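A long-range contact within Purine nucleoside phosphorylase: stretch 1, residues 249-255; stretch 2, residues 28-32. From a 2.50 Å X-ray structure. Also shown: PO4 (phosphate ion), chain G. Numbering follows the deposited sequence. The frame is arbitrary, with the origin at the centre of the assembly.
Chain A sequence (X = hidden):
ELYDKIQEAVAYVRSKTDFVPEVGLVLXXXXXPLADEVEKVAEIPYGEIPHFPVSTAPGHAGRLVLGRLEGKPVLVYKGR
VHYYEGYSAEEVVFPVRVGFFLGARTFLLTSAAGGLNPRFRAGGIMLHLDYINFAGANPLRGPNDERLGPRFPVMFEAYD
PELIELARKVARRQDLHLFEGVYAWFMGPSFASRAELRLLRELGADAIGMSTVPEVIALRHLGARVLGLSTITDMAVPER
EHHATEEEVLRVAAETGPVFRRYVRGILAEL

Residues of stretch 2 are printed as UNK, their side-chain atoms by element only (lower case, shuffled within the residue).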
# COMPACT_ATOMS: atom_id res chain seq x y z
N VAL A 249 12.73 -26.27 -9.58
CA VAL A 249 13.75 -25.31 -9.05
C VAL A 249 15.14 -25.83 -9.46
O VAL A 249 15.77 -25.17 -10.32
CB VAL A 249 13.64 -25.08 -7.52
CG1 VAL A 249 14.85 -24.35 -6.93
CG2 VAL A 249 12.36 -24.35 -7.13
N LEU A 250 15.55 -26.99 -8.92
CA LEU A 250 16.91 -27.59 -9.10
C LEU A 250 17.21 -27.84 -10.59
O LEU A 250 18.40 -27.70 -10.95
CB LEU A 250 17.00 -28.90 -8.31
CG LEU A 250 17.10 -28.75 -6.79
CD1 LEU A 250 17.04 -30.11 -6.11
CD2 LEU A 250 18.37 -28.00 -6.39
N ARG A 251 16.20 -28.19 -11.40
CA ARG A 251 16.35 -28.45 -12.87
C ARG A 251 16.77 -27.16 -13.60
O ARG A 251 17.65 -27.26 -14.48
CB ARG A 251 15.08 -28.99 -13.52
CG ARG A 251 15.27 -29.26 -15.01
CD ARG A 251 14.04 -29.80 -15.72
NE ARG A 251 13.01 -28.78 -15.91
CZ ARG A 251 11.82 -28.76 -15.31
NH1 ARG A 251 11.46 -29.71 -14.47
NH2 ARG A 251 10.98 -27.77 -15.57
N VAL A 252 16.15 -26.02 -13.26
CA VAL A 252 16.43 -24.70 -13.90
C VAL A 252 17.80 -24.19 -13.42
O VAL A 252 18.46 -23.49 -14.22
CB VAL A 252 15.29 -23.69 -13.66
CG1 VAL A 252 15.60 -22.30 -14.20
CG2 VAL A 252 13.97 -24.20 -14.24
N ALA A 253 18.22 -24.54 -12.20
CA ALA A 253 19.50 -24.10 -11.58
C ALA A 253 20.69 -24.79 -12.26
O ALA A 253 21.81 -24.19 -12.25
CB ALA A 253 19.48 -24.36 -10.09
N ALA A 254 20.47 -25.99 -12.83
CA ALA A 254 21.44 -26.79 -13.62
C ALA A 254 21.48 -26.30 -15.09
O ALA A 254 22.62 -26.16 -15.61
CB ALA A 254 21.10 -28.27 -13.52
N GLU A 255 20.32 -26.04 -15.72
CA GLU A 255 20.16 -25.50 -17.11
C GLU A 255 20.87 -24.13 -17.29
O GLU A 255 21.56 -23.92 -18.33
CB GLU A 255 18.68 -25.30 -17.44
CG GLU A 255 17.89 -26.58 -17.65
CD GLU A 255 16.40 -26.34 -17.82
OE1 GLU A 255 15.96 -25.18 -17.60
OE2 GLU A 255 15.67 -27.29 -18.19
N UNK A 28 24.58 -22.22 -3.75
CA UNK A 28 23.27 -22.66 -3.22
C UNK A 28 22.69 -23.80 -4.02
O UNK A 28 23.46 -24.52 -4.70
N UNK A 29 21.37 -23.94 -3.96
CA UNK A 29 20.64 -25.13 -4.47
C UNK A 29 20.88 -25.28 -5.98
O UNK A 29 20.46 -24.39 -6.75
c UNK A 29 19.18 -25.06 -4.08
o UNK A 29 19.07 -24.87 -2.68
N UNK A 30 21.56 -26.37 -6.36
CA UNK A 30 21.86 -26.75 -7.76
C UNK A 30 23.00 -25.95 -8.35
O UNK A 30 23.26 -26.15 -9.55
N UNK A 31 23.69 -25.13 -7.55
CA UNK A 31 24.82 -24.26 -7.97
C UNK A 31 26.17 -24.85 -7.55
O UNK A 31 27.20 -24.24 -7.92
c UNK A 31 23.27 -20.76 -7.21
c UNK A 31 24.62 -22.87 -7.36
c UNK A 31 23.28 -22.22 -7.67
c UNK A 31 22.93 -22.34 -9.15
N UNK A 32 26.17 -25.98 -6.85
CA UNK A 32 27.38 -26.72 -6.42
C UNK A 32 28.42 -26.94 -7.52
O UNK A 32 29.60 -26.69 -7.28
P PO4 G . 19.44 -21.78 -1.54
O1 PO4 G . 20.32 -22.39 -0.43
O2 PO4 G . 18.18 -22.63 -1.72
O3 PO4 G . 20.18 -21.73 -2.85
O4 PO4 G . 19.08 -20.36 -1.13

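Position 28 has backbone atoms and no side-chain atoms. Nothing of stretch 1 lies near it. Its CA sits 3.2 Å from O3 of the phosphate ion. A CB in ideal geometry would come 2.1 Å from that same O3, which is a clash. The residue is Gly28.

Position 29 carries one carbon followed by one oxygen, unbranched. The carbon, CB, lies 3.8 Å from CD2 of Leu250. The oxygen is 2.6 Å from O2 of the phosphate, a hydrogen-bonding distance. A two-atom side chain ending in oxygen is a hydroxymethyl group, so the residue is Ser29. Its chi1 is m. Ser29 OG donates the hydrogen bond to phosphate O2. Ser29 N donates another to phosphate O3 at 2.7 Å, nearly straight at 169°. On the helix side, Ser29 O is 3.5 Å from Ala253 CB.

Position 30 again has no side-chain atoms. Its phi is 78°, a value that by itself favours glycine. Its CA is 5.2 Å from the CA of Leu250, the closest CA pair between the stretches. A CB here would point toward the helix and end 2.9 Å from Ala253 CB, a clash. The residue is Gly30. Its N is 3.6 Å from Leu250 CD2.

Position 31 has four side-chain carbons, forked at the second. There is no ring and no polar atom. One branch end reaches to 3.8 Å from Ala253 O and 4.1 Å from Ala253 CB. A fork at the second carbon indicates leucine, so this is Leu31, and the atom is Leu31 CD2. The rotamer is m, t. Leu31 N donates a hydrogen bond to Gly28 O at 2.9 Å, which helps hold the loop in its turn.

Position 32 has no side-chain atoms and does not touch stretch 1. The residue is Gly32. Here the contact itself gives no reason for the missing side chain.

The contact is a loop packed against a helix. It buries 208 Å² in total, with no hydrogen bonds between the stretches. The helix keeps its own backbone bonds, including Ala254 N to Leu250 O at 3.3 Å. Leu250 and Ala253, three residues apart in the helix, supply most of its contact surface. Leu250 CB points sideways, but the end of the side chain comes nearer and covers the backbone between Ser29 and Gly30. Ala253 points toward the loop, and its small methyl leaves room for a close approach. Ser29 thus joins two surroundings, packing on the helix while binding the phosphate through its N and OG.

Stretch 2 (28-32) GSGLG
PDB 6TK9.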